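Local atomic coordinates of uncharacterized protein HI_0666 (Haemophilus influenzae, PDB entry 7CZO), a protein that is of unknown function as a separate protein but corresponds to the N-terminal domain of a HipA toxin and probably works within the HipBA toxin-antitoxin system. Residues R25-Y31 and F51-F57; L4-G8 and L19-D23; V10-G14 and Y35-L40. One frame throughout, in Å; residues are numbered along the deposited sequence.

Contact 1 of 3, residues R25-Y31 and F51-F57; sequences RGFHFSY and FHSDTLF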
# COMPACT_ATOMS: atom_id res chain seq x y z
N ARG A 25 -3.59 -5.19 -13.80
CA ARG A 25 -2.28 -5.85 -13.88
C ARG A 25 -1.70 -6.10 -12.49
O ARG A 25 -1.08 -7.13 -12.25
CB ARG A 25 -1.31 -5.03 -14.73
CG ARG A 25 -1.09 -5.63 -16.09
CD ARG A 25 -0.16 -4.78 -16.91
NE ARG A 25 -0.86 -3.59 -17.36
CZ ARG A 25 -1.68 -3.56 -18.40
NH1 ARG A 25 -1.91 -4.66 -19.07
NH2 ARG A 25 -2.29 -2.43 -18.77
N GLY A 26 -1.87 -5.14 -11.58
CA GLY A 26 -1.47 -5.35 -10.19
C GLY A 26 -1.12 -4.08 -9.46
O GLY A 26 -1.86 -3.10 -9.50
N PHE A 27 0.04 -4.11 -8.81
CA PHE A 27 0.40 -3.10 -7.79
C PHE A 27 1.61 -2.23 -8.12
O PHE A 27 2.64 -2.70 -8.60
CB PHE A 27 0.64 -3.83 -6.49
CG PHE A 27 -0.53 -4.66 -6.07
CD1 PHE A 27 -1.68 -4.04 -5.56
CD2 PHE A 27 -0.52 -6.03 -6.24
CE1 PHE A 27 -2.78 -4.79 -5.21
CE2 PHE A 27 -1.62 -6.79 -5.89
CZ PHE A 27 -2.76 -6.17 -5.37
N HIS A 28 1.49 -0.97 -7.80
CA HIS A 28 2.43 0.02 -8.27
C HIS A 28 2.75 0.93 -7.14
O HIS A 28 1.90 1.69 -6.71
CB HIS A 28 1.80 0.78 -9.45
CG HIS A 28 1.15 -0.16 -10.43
ND1 HIS A 28 1.86 -1.14 -11.09
CD2 HIS A 28 -0.14 -0.32 -10.79
CE1 HIS A 28 1.04 -1.85 -11.84
NE2 HIS A 28 -0.18 -1.38 -11.66
N PHE A 29 3.96 0.83 -6.62
CA PHE A 29 4.45 1.81 -5.70
C PHE A 29 5.40 2.72 -6.44
O PHE A 29 6.21 2.23 -7.22
CB PHE A 29 5.19 1.16 -4.52
CG PHE A 29 5.84 2.18 -3.61
CD1 PHE A 29 5.06 3.18 -3.02
CD2 PHE A 29 7.20 2.18 -3.40
CE1 PHE A 29 5.62 4.15 -2.22
CE2 PHE A 29 7.77 3.14 -2.61
CZ PHE A 29 6.97 4.13 -2.01
N SER A 30 5.32 4.02 -6.16
CA SER A 30 6.25 4.99 -6.72
C SER A 30 6.52 6.14 -5.75
O SER A 30 5.61 6.61 -5.06
CB SER A 30 5.70 5.58 -8.02
OG SER A 30 4.50 6.32 -7.80
N TYR A 31 7.78 6.58 -5.69
CA TYR A 31 8.19 7.69 -4.81
C TYR A 31 7.90 9.03 -5.48
O TYR A 31 8.19 9.21 -6.64
CB TYR A 31 9.72 7.63 -4.55
CG TYR A 31 10.18 6.61 -3.55
CD1 TYR A 31 9.88 6.76 -2.20
CD2 TYR A 31 10.93 5.51 -3.93
CE1 TYR A 31 10.31 5.86 -1.27
CE2 TYR A 31 11.34 4.56 -3.00
CZ TYR A 31 11.03 4.75 -1.66
OH TYR A 31 11.45 3.86 -0.69
N PHE A 51 8.12 1.09 -8.99
CA PHE A 51 8.08 -0.35 -8.84
C PHE A 51 6.68 -0.83 -9.24
O PHE A 51 5.67 -0.12 -9.09
CB PHE A 51 8.35 -0.76 -7.39
CG PHE A 51 9.52 -0.06 -6.75
CD1 PHE A 51 9.36 1.16 -6.14
CD2 PHE A 51 10.77 -0.64 -6.77
CE1 PHE A 51 10.42 1.81 -5.59
CE2 PHE A 51 11.84 0.01 -6.22
CZ PHE A 51 11.67 1.24 -5.65
N HIS A 52 6.63 -2.07 -9.73
CA HIS A 52 5.43 -2.64 -10.33
C HIS A 52 5.46 -4.09 -9.97
O HIS A 52 6.53 -4.67 -10.02
CB HIS A 52 5.49 -2.55 -11.84
CG HIS A 52 5.53 -1.16 -12.37
ND1 HIS A 52 4.51 -0.25 -12.17
CD2 HIS A 52 6.44 -0.52 -13.14
CE1 HIS A 52 4.80 0.89 -12.78
NE2 HIS A 52 5.98 0.76 -13.37
N SER A 53 4.33 -4.67 -9.60
CA SER A 53 4.29 -6.12 -9.39
C SER A 53 2.90 -6.66 -9.67
O SER A 53 1.92 -5.91 -9.69
CB SER A 53 4.73 -6.45 -7.96
OG SER A 53 4.82 -7.85 -7.76
N ASP A 54 2.82 -7.95 -9.94
CA ASP A 54 1.51 -8.56 -10.18
C ASP A 54 0.95 -9.07 -8.87
O ASP A 54 -0.18 -9.52 -8.81
CB ASP A 54 1.58 -9.67 -11.24
CG ASP A 54 2.54 -10.79 -10.87
OD1 ASP A 54 3.21 -10.70 -9.81
OD2 ASP A 54 2.63 -11.77 -11.65
N THR A 55 1.73 -9.01 -7.81
CA THR A 55 1.18 -9.31 -6.50
C THR A 55 1.74 -8.36 -5.47
O THR A 55 2.91 -7.94 -5.55
CB THR A 55 1.59 -10.67 -6.02
OG1 THR A 55 3.00 -10.65 -5.89
CG2 THR A 55 1.15 -11.76 -7.00
N LEU A 56 0.90 -8.08 -4.48
CA LEU A 56 1.16 -7.09 -3.48
C LEU A 56 2.60 -7.20 -2.95
O LEU A 56 3.02 -8.17 -2.30
CB LEU A 56 0.13 -7.24 -2.34
CG LEU A 56 0.29 -6.25 -1.18
CD1 LEU A 56 0.03 -4.81 -1.63
CD2 LEU A 56 -0.60 -6.64 -0.02
N PHE A 57 3.36 -6.17 -3.22
CA PHE A 57 4.68 -6.05 -2.64
C PHE A 57 4.76 -6.67 -1.24
O PHE A 57 4.05 -6.30 -0.34
CB PHE A 57 5.03 -4.57 -2.58
CG PHE A 57 4.97 -3.88 -3.93
CD1 PHE A 57 5.93 -4.14 -4.87
CD2 PHE A 57 3.96 -3.02 -4.24
CE1 PHE A 57 5.89 -3.53 -6.10
CE2 PHE A 57 3.92 -2.40 -5.46
CZ PHE A 57 4.89 -2.66 -6.40
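Phe27 and Ser53 are the soundest pair of an antiparallel strand pairing that sets the short strand 51-53 against strand 27-31, at one edge of the antiparallel sheet of the HipA N-terminal domain. They form a hydrogen-bonded pair, Phe27 N to Ser53 O at 2.7 Å and Ser53 N to Phe27 O at 2.8 Å. Further along, Phe51 N meets Phe29 O at 2.8 Å, while the return bond from Phe29 N is weak. On the face carrying Phe27 and Phe29, the chain beyond Ser53 folds back: Leu56 CB lies over one face of the Phe27 ring, a CH-pi contact 4.2 Å from its centroid, and Phe57 brings CE2 to 3.7 Å from Phe27 CB. The Phe29 and Phe51 side chains run side by side and touch rim to rim, with their planes only 9° apart; Phe44 adds another ring to this apolar cluster. The other face is polar. There His28 ND1 and His52 ND1 are hydrogen-bonded at 3.0 Å, their rings oblique to each other, and His28 NE2 is held by Asp23 OD1. Such a bond needs one ND1 with a proton and one without, so the two imidazoles are probably not both doubly protonated.

Contact 2 of 3, residues L4-G8 and L19-D23; sequences LVRSG and LLRED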
# COMPACT_ATOMS: atom_id res chain seq x y z
N LEU A 4 -10.93 3.37 -13.31
CA LEU A 4 -10.54 2.70 -12.06
C LEU A 4 -9.00 2.45 -12.10
O LEU A 4 -8.37 2.76 -13.10
CB LEU A 4 -11.32 1.38 -11.96
CG LEU A 4 -12.86 1.38 -11.87
CD1 LEU A 4 -13.44 0.14 -12.54
CD2 LEU A 4 -13.32 1.47 -10.42
N VAL A 5 -8.38 1.91 -11.05
CA VAL A 5 -9.04 1.58 -9.80
C VAL A 5 -8.33 2.37 -8.69
O VAL A 5 -8.32 3.61 -8.72
CB VAL A 5 -9.11 0.02 -9.52
CG1 VAL A 5 -10.43 -0.37 -8.85
CG2 VAL A 5 -8.93 -0.81 -10.78
N ARG A 6 -7.66 1.67 -7.79
CA ARG A 6 -7.47 2.12 -6.41
C ARG A 6 -6.09 2.76 -6.14
O ARG A 6 -5.04 2.23 -6.50
CB ARG A 6 -7.68 0.92 -5.49
CG ARG A 6 -9.07 0.32 -5.50
CD ARG A 6 -10.04 1.15 -4.66
NE ARG A 6 -10.13 0.68 -3.27
CZ ARG A 6 -10.83 1.29 -2.31
NH1 ARG A 6 -11.50 2.40 -2.57
NH2 ARG A 6 -10.86 0.79 -1.08
N SER A 7 -6.11 3.91 -5.48
CA SER A 7 -4.93 4.68 -5.22
C SER A 7 -4.87 5.08 -3.72
O SER A 7 -5.89 5.40 -3.12
CB SER A 7 -4.95 5.91 -6.12
OG SER A 7 -3.77 6.70 -5.96
N GLY A 8 -3.67 5.06 -3.12
CA GLY A 8 -3.45 5.53 -1.75
C GLY A 8 -2.22 6.41 -1.67
O GLY A 8 -1.16 6.05 -2.17
N LEU A 19 2.97 7.01 -3.84
CA LEU A 19 1.61 6.58 -4.22
C LEU A 19 1.56 5.09 -4.44
O LEU A 19 2.38 4.55 -5.14
CB LEU A 19 1.18 7.26 -5.52
CG LEU A 19 1.08 8.78 -5.48
CD1 LEU A 19 1.17 9.35 -6.89
CD2 LEU A 19 -0.22 9.20 -4.80
N LEU A 20 0.59 4.41 -3.85
CA LEU A 20 0.50 2.98 -4.04
C LEU A 20 -0.83 2.75 -4.73
O LEU A 20 -1.87 3.17 -4.21
CB LEU A 20 0.55 2.29 -2.68
CG LEU A 20 0.24 0.81 -2.69
CD1 LEU A 20 1.36 0.00 -3.30
CD2 LEU A 20 0.00 0.36 -1.26
N ARG A 21 -0.80 2.11 -5.91
CA ARG A 21 -2.00 2.02 -6.78
C ARG A 21 -2.18 0.60 -7.11
O ARG A 21 -1.20 -0.13 -7.18
CB ARG A 21 -1.85 2.79 -8.10
CG ARG A 21 -0.99 4.03 -7.98
CD ARG A 21 -1.31 5.10 -9.00
NE ARG A 21 -2.05 6.22 -8.41
CZ ARG A 21 -2.37 7.33 -9.07
NH1 ARG A 21 -2.02 7.48 -10.35
NH2 ARG A 21 -3.05 8.29 -8.45
N GLU A 22 -3.45 0.20 -7.27
CA GLU A 22 -3.79 -1.12 -7.81
C GLU A 22 -4.64 -0.98 -9.07
O GLU A 22 -5.45 -0.04 -9.20
CB GLU A 22 -4.55 -1.95 -6.82
CG GLU A 22 -4.78 -3.38 -7.28
CD GLU A 22 -5.86 -4.10 -6.50
OE1 GLU A 22 -6.67 -3.44 -5.80
OE2 GLU A 22 -5.91 -5.35 -6.60
N ASP A 23 -4.39 -1.90 -10.01
CA ASP A 23 -5.12 -1.98 -11.27
C ASP A 23 -5.17 -3.46 -11.70
O ASP A 23 -4.63 -4.34 -10.97
CB ASP A 23 -4.49 -1.02 -12.33
CG ASP A 23 -3.10 -1.52 -12.94
OD1 ASP A 23 -2.62 -2.71 -12.75
OD2 ASP A 23 -2.49 -0.66 -13.65
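Arg6 and Glu22 pair by backbone bonds at the open end of the beta hairpin 7-12/15-22, far from its turn. Glu22 N donates to Arg6 O (2.7 Å) and Arg6 N to Glu22 O (3.1 Å). Two residues on, Gly8 and Leu20 repeat the exchange as a regular antiparallel hydrogen-bonded pair, with Gly8 N to Leu20 O at 2.8 Å and Leu20 N to Gly8 O at 2.9 Å. Between them Ser7 and Arg21 make the non-hydrogen-bonded pair, and here the side chains do the joining. Val5 only brushes the other strand, its CB 3.7 Å from Glu22 O.

Moving outward, one face of the hairpin is covered by helix 82-91, whose Phe85 touches Arg6, Leu20 and Glu22. The carboxylate of Glu22 is tied by OE2 to Ser82 OG, at the start of that helix, and the guanidinium of Arg6 is not in contact with this carboxylate (Arg6 NE to Glu22 OE1 5.9 Å). The face with Ser7 and Arg21 is organised by Glu103 instead: its OE2 accepts a hydrogen bond from Ser7 OG and forms a salt bridge with Arg21 NH2, so serine and arginine share one carboxylate oxygen. This second-shell acid probably steers the serine hydroxyl, leaving its oxygen to receive the arginine. Ser7 OG, anti to the backbone N (chi1 -178°), meets the guanidinium at its edge and close to its plane, with Arg21 NE donating to it over 3.0 Å.

Contact 3 of 3, residues V10-G14 and Y35-L40; sequences VFLYG and YQGIPL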
# COMPACT_ATOMS: atom_id res chain seq x y z
N VAL A 10 0.87 7.78 0.32
CA VAL A 10 1.70 7.10 1.29
C VAL A 10 2.51 8.10 2.05
O VAL A 10 3.28 8.86 1.46
CB VAL A 10 2.64 6.12 0.58
CG1 VAL A 10 3.75 5.65 1.51
CG2 VAL A 10 1.81 4.95 0.02
N PHE A 11 2.34 8.08 3.36
CA PHE A 11 3.05 8.96 4.28
C PHE A 11 4.00 8.12 5.16
O PHE A 11 3.65 7.02 5.54
CB PHE A 11 2.04 9.68 5.18
CG PHE A 11 1.16 10.65 4.46
CD1 PHE A 11 -0.01 10.23 3.86
CD2 PHE A 11 1.50 11.99 4.38
CE1 PHE A 11 -0.85 11.13 3.20
CE2 PHE A 11 0.68 12.90 3.72
CZ PHE A 11 -0.50 12.46 3.14
N LEU A 12 5.18 8.66 5.43
CA LEU A 12 6.22 8.07 6.33
C LEU A 12 6.73 9.15 7.34
O LEU A 12 7.05 10.29 6.97
CB LEU A 12 7.35 7.57 5.50
CG LEU A 12 8.44 6.76 6.17
CD1 LEU A 12 7.87 5.58 6.94
CD2 LEU A 12 9.40 6.27 5.08
N TYR A 13 6.71 8.83 8.63
CA TYR A 13 6.96 9.82 9.68
C TYR A 13 6.37 11.19 9.37
O TYR A 13 7.05 12.21 9.59
CB TYR A 13 8.47 10.00 9.95
CG TYR A 13 9.22 8.69 10.09
CD1 TYR A 13 9.01 7.84 11.15
CD2 TYR A 13 10.12 8.33 9.16
CE1 TYR A 13 9.73 6.66 11.25
CE2 TYR A 13 10.80 7.15 9.24
CZ TYR A 13 10.62 6.32 10.28
OH TYR A 13 11.33 5.11 10.29
N GLY A 14 5.13 11.23 8.89
CA GLY A 14 4.39 12.50 8.75
C GLY A 14 4.41 13.10 7.34
O GLY A 14 3.56 13.92 7.01
N TYR A 35 11.11 13.52 -3.55
CA TYR A 35 11.39 12.82 -2.32
C TYR A 35 12.77 12.28 -2.45
O TYR A 35 13.03 11.27 -3.13
CB TYR A 35 10.39 11.71 -2.01
CG TYR A 35 10.63 11.09 -0.65
CD1 TYR A 35 10.19 11.73 0.51
CD2 TYR A 35 11.28 9.86 -0.52
CE1 TYR A 35 10.38 11.17 1.76
CE2 TYR A 35 11.50 9.30 0.74
CZ TYR A 35 11.04 9.95 1.88
OH TYR A 35 11.24 9.42 3.16
N GLN A 36 13.68 13.04 -1.87
CA GLN A 36 14.93 12.53 -1.42
C GLN A 36 14.63 12.50 0.07
O GLN A 36 14.03 13.45 0.61
CB GLN A 36 16.08 13.47 -1.79
CG GLN A 36 17.44 12.78 -1.81
CD GLN A 36 18.10 12.65 -0.43
OE1 GLN A 36 17.48 12.86 0.62
NE2 GLN A 36 19.38 12.29 -0.44
N GLY A 37 15.02 11.41 0.72
CA GLY A 37 14.58 11.15 2.08
C GLY A 37 14.85 9.70 2.40
O GLY A 37 15.42 8.94 1.56
N ILE A 38 14.46 9.29 3.60
CA ILE A 38 14.80 7.93 4.06
C ILE A 38 13.91 6.95 3.31
O ILE A 38 12.69 7.19 3.18
CB ILE A 38 14.67 7.79 5.59
CG1 ILE A 38 15.18 6.41 6.02
CG2 ILE A 38 13.25 8.04 6.09
CD1 ILE A 38 15.16 6.20 7.52
N PRO A 39 14.51 5.89 2.75
CA PRO A 39 13.66 4.93 2.01
C PRO A 39 12.61 4.22 2.86
O PRO A 39 12.78 4.06 4.07
CB PRO A 39 14.68 3.95 1.44
CG PRO A 39 15.90 4.83 1.22
CD PRO A 39 15.94 5.71 2.43
N LEU A 40 11.50 3.85 2.24
CA LEU A 40 10.43 3.16 2.96
C LEU A 40 10.90 1.76 3.43
O LEU A 40 10.58 1.29 4.52
CB LEU A 40 9.18 3.07 2.08
CG LEU A 40 7.97 2.35 2.65
CD1 LEU A 40 7.38 3.20 3.75
CD2 LEU A 40 6.93 2.10 1.58
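Leu12 and Leu40 make the closely packed part of this contact, where the turn end of the beta hairpin 7-12/15-22 meets the long connection between strands 27-31 and 51-53. The join is apolar. Leu12 holds CG anti to its backbone N (chi1 -172°), which carries both methyls across to the loop. CD2 is the busier branch: it lies 3.9 Å from Leu40 CA and equally near Leu40 CD1, and touches the backbone at Ile38 O, also at 3.9 Å. Tyr35 OH approaches the same methyl to 4.1 Å. CD1 of Leu12 adds a contact with Leu40 CD1 at 4.0 Å, the two leucine side chains crossing at a slant. Behind them the packing continues into the domain, since Leu12 also touches Ile17 and Ala98, while Leu40 reaches Tyr59 and Phe60 of helix 58-62. Leu40 N is tied to Tyr31 OH, which joins this part of the connection to strand 27-31.

The solvent side is much sparser. Tyr13 and Gly14 form the two-residue hairpin turn, both with positive phi, close to a type I' turn. From it the exposed Tyr13 ring leans over its neighbour Leu12 and offers the loop just its edge: CE2 is 4.1 Å from Ile38 CG2, near the ring plane, and the two side chains meet at about a right angle. Ile38 is itself exposed, so this is a marginal contact at the solvent-facing border of the apolar patch. One bond inside the loop probably helps hold residues 35-38 in shape and links the two sides, placing the hydroxyl that touches Leu12. The Tyr35 ring, with Gly37 CA over one face, reaches forward along the loop, and OH donates to Ile38 O at 2.7 Å.

In the fold
All three contacts reach one antiparallel sheet, with strand order 51-53, 27-31, 15-22, 7-12, 98-102. Contact 1 pairs the first two and contact 2 the third with the fourth; their centres are about 9 Å apart, and backbone bonds from Arg21 N to His28 O and from Leu19 N to Ser30 O bridge them. Contact 3 lies toward the hairpin turn, its centre about 17 Å from that of contact 1 and 18 Å from that of contact 2, and shares strand 7-12 with the latter. Along the chain contact 2 closes before contact 1 opens, whereas contact 3 crosses both. Contact 3 thus packs the 27-31 to 51-53 connection against the first hairpin, probably helping hold sheet and loop together.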